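Local structure of nonsense-mediated mRNA decay protein 2 (Saccharomyces cerevisiae, 4LUN) at residues Lys67-Ile72 / Asn105-Ser110. The protein takes part in nonsense-mediated decay of mRNAs containing premature stop codons, and this chain is its N-terminal MIF4G domain, a helical HEAT-repeat domain. Residues are numbered along the deposited sequence; the frame is centred on the assembly and turned at random.
Sequences KYLSEI and NGRFTS
Leu69 and Phe108 meet because each carries its CG anti to the backbone N (chi1 -180° and 163°), which stretches the leucine fork and the phenyl ring into the seam between helices 69-81 and 106-116. The branched end of Leu69 suits this place, since its two methyls can serve two neighbours at once. CD1 lies 4.1 Å from Phe108 CB and approaches the ring at its edge, near the ring plane, where it meets Phe108 CD1 at 4.2 Å. CD2 turns to Arg107, resting 3.9 Å from its backbone O and 4.0 Å from its CG, with the two side chains crossing at about a right angle.

Three residues, nearly one turn, further along the first helix, Ile72 offers its beta-branch methyl: CG2 stands 4.2 Å from Phe108 CE1, approaching the ring obliquely. Neighbouring atoms of the flat phenyl ring therefore serve the two aliphatic residues, CD1 meeting Leu69 and CE1 meeting Ile72. The ring continues onto Ile73 and Val76 of the same helix, while Ile72 also packs against helix 34-44.

Arg107 is exposed, and a long chain is useful there. Its CG (chi1 60°) lies between the backbone N and the carbonyl carbon; the chain runs extended as far as NE, which forms a salt bridge with Glu66 OE1.

This is helix-to-helix packing within the MIF4G domain, made near the N-terminal ends of both helices. Cohesion between the segments is chiefly apolar, the approach of Leu69 CD2 to the Arg107 carbonyl being a van der Waals contact, whereas the charged link runs outside them, from Arg107 to the residue just before Lys67.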
loop_
_atom_site.group_PDB
_atom_site.type_symbol
_atom_site.label_atom_id
_atom_site.label_comp_id
_atom_site.label_asym_id
_atom_site.label_seq_id
_atom_site.Cartn_x
_atom_site.Cartn_y
_atom_site.Cartn_z
ATOM N N LYS A 67 -22.454 -21.006 -5.404
ATOM C CA LYS A 67 -23.461 -20.204 -6.089
ATOM C C LYS A 67 -23.534 -18.788 -5.529
ATOM O O LYS A 67 -24.184 -17.921 -6.119
ATOM C CB LYS A 67 -24.837 -20.874 -6.039
ATOM C CG LYS A 67 -25.084 -21.693 -4.786
ATOM C CD LYS A 67 -24.732 -23.165 -4.994
ATOM C CE LYS A 67 -23.568 -23.585 -4.102
ATOM N NZ LYS A 67 -23.617 -22.902 -2.779
ATOM N N TYR A 68 -22.880 -18.558 -4.391
ATOM C CA TYR A 68 -22.807 -17.215 -3.813
ATOM C C TYR A 68 -21.441 -16.564 -4.062
ATOM O O TYR A 68 -21.139 -15.514 -3.500
ATOM C CB TYR A 68 -23.112 -17.243 -2.307
ATOM C CG TYR A 68 -24.587 -17.111 -1.953
ATOM C CD1 TYR A 68 -25.101 -15.917 -1.463
ATOM C CD2 TYR A 68 -25.462 -18.180 -2.114
ATOM C CE1 TYR A 68 -26.447 -15.791 -1.141
ATOM C CE2 TYR A 68 -26.807 -18.063 -1.793
ATOM C CZ TYR A 68 -27.293 -16.869 -1.312
ATOM O OH TYR A 68 -28.632 -16.751 -0.991
ATOM N N LEU A 69 -20.625 -17.190 -4.905
ATOM C CA LEU A 69 -19.269 -16.703 -5.170
ATOM C C LEU A 69 -19.189 -15.231 -5.591
ATOM O O LEU A 69 -18.409 -14.464 -5.016
ATOM C CB LEU A 69 -18.586 -17.573 -6.222
ATOM C CG LEU A 69 -17.162 -17.137 -6.556
ATOM C CD1 LEU A 69 -16.318 -17.149 -5.289
ATOM C CD2 LEU A 69 -16.575 -18.046 -7.604
ATOM N N SER A 70 -19.974 -14.845 -6.595
ATOM C CA SER A 70 -19.950 -13.464 -7.092
ATOM C C SER A 70 -20.207 -12.475 -5.967
ATOM O O SER A 70 -19.496 -11.479 -5.821
ATOM C CB SER A 70 -20.992 -13.260 -8.190
ATOM O OG SER A 70 -20.925 -14.283 -9.164
ATOM N N GLU A 71 -21.234 -12.756 -5.173
ATOM C CA GLU A 71 -21.556 -11.932 -4.018
ATOM C C GLU A 71 -20.435 -11.923 -2.980
ATOM O O GLU A 71 -20.180 -10.898 -2.341
ATOM C CB GLU A 71 -22.869 -12.394 -3.377
ATOM C CG GLU A 71 -23.169 -11.723 -2.060
ATOM C CD GLU A 71 -24.616 -11.865 -1.659
ATOM O OE1 GLU A 71 -25.332 -12.666 -2.299
ATOM O OE2 GLU A 71 -25.037 -11.167 -0.711
ATOM N N ILE A 72 -19.760 -13.058 -2.819
ATOM C CA ILE A 72 -18.647 -13.151 -1.877
ATOM C C ILE A 72 -17.495 -12.261 -2.344
ATOM O O ILE A 72 -16.877 -11.556 -1.543
ATOM C CB ILE A 72 -18.135 -14.599 -1.742
ATOM C CG1 ILE A 72 -19.143 -15.458 -0.978
ATOM C CG2 ILE A 72 -16.798 -14.634 -1.016
ATOM C CD1 ILE A 72 -18.765 -16.927 -0.919
ATOM N N ASN A 105 -9.492 -20.866 -5.669
ATOM C CA ASN A 105 -8.456 -20.418 -6.610
ATOM C C ASN A 105 -8.862 -19.157 -7.395
ATOM O O ASN A 105 -9.491 -18.254 -6.858
ATOM C CB ASN A 105 -8.050 -21.559 -7.563
ATOM C CG ASN A 105 -6.935 -21.170 -8.526
ATOM O OD1 ASN A 105 -5.887 -20.680 -8.115
ATOM N ND2 ASN A 105 -7.199 -21.312 -9.825
ATOM N N GLY A 106 -8.539 -19.152 -8.685
ATOM C CA GLY A 106 -8.531 -17.982 -9.528
ATOM C C GLY A 106 -9.898 -17.426 -9.799
ATOM O O GLY A 106 -10.034 -16.226 -9.970
ATOM N N ARG A 107 -10.923 -18.277 -9.832
ATOM C CA ARG A 107 -12.265 -17.751 -10.054
ATOM C C ARG A 107 -12.719 -16.837 -8.908
ATOM O O ARG A 107 -13.620 -16.028 -9.092
ATOM C CB ARG A 107 -13.282 -18.864 -10.350
ATOM C CG ARG A 107 -13.443 -19.898 -9.260
ATOM C CD ARG A 107 -14.282 -21.080 -9.756
ATOM N NE ARG A 107 -14.716 -21.923 -8.645
ATOM C CZ ARG A 107 -14.017 -22.949 -8.166
ATOM N NH1 ARG A 107 -12.850 -23.273 -8.707
ATOM N NH2 ARG A 107 -14.485 -23.656 -7.146
ATOM N N PHE A 108 -12.076 -16.946 -7.743
ATOM C CA PHE A 108 -12.276 -15.978 -6.661
ATOM C C PHE A 108 -11.199 -14.895 -6.692
ATOM O O PHE A 108 -11.503 -13.705 -6.677
ATOM C CB PHE A 108 -12.265 -16.669 -5.295
ATOM C CG PHE A 108 -12.066 -15.730 -4.130
ATOM C CD1 PHE A 108 -13.126 -15.002 -3.615
ATOM C CD2 PHE A 108 -10.816 -15.591 -3.536
ATOM C CE1 PHE A 108 -12.945 -14.145 -2.542
ATOM C CE2 PHE A 108 -10.628 -14.737 -2.460
ATOM C CZ PHE A 108 -11.694 -14.009 -1.964
ATOM N N THR A 109 -9.940 -15.317 -6.734
ATOM C CA THR A 109 -8.818 -14.376 -6.579
ATOM C C THR A 109 -8.614 -13.423 -7.755
ATOM O O THR A 109 -8.277 -12.244 -7.558
ATOM C CB THR A 109 -7.511 -15.128 -6.234
ATOM O OG1 THR A 109 -7.776 -16.028 -5.148
ATOM C CG2 THR A 109 -6.412 -14.153 -5.825
ATOM N N SER A 110 -8.802 -13.911 -8.976
ATOM C CA SER A 110 -8.665 -13.054 -10.156
ATOM C C SER A 110 -9.572 -11.818 -10.136
ATOM O O SER A 110 -9.068 -10.682 -10.206
ATOM C CB SER A 110 -8.788 -13.849 -11.472
ATOM O OG SER A 110 -8.916 -12.980 -12.586
#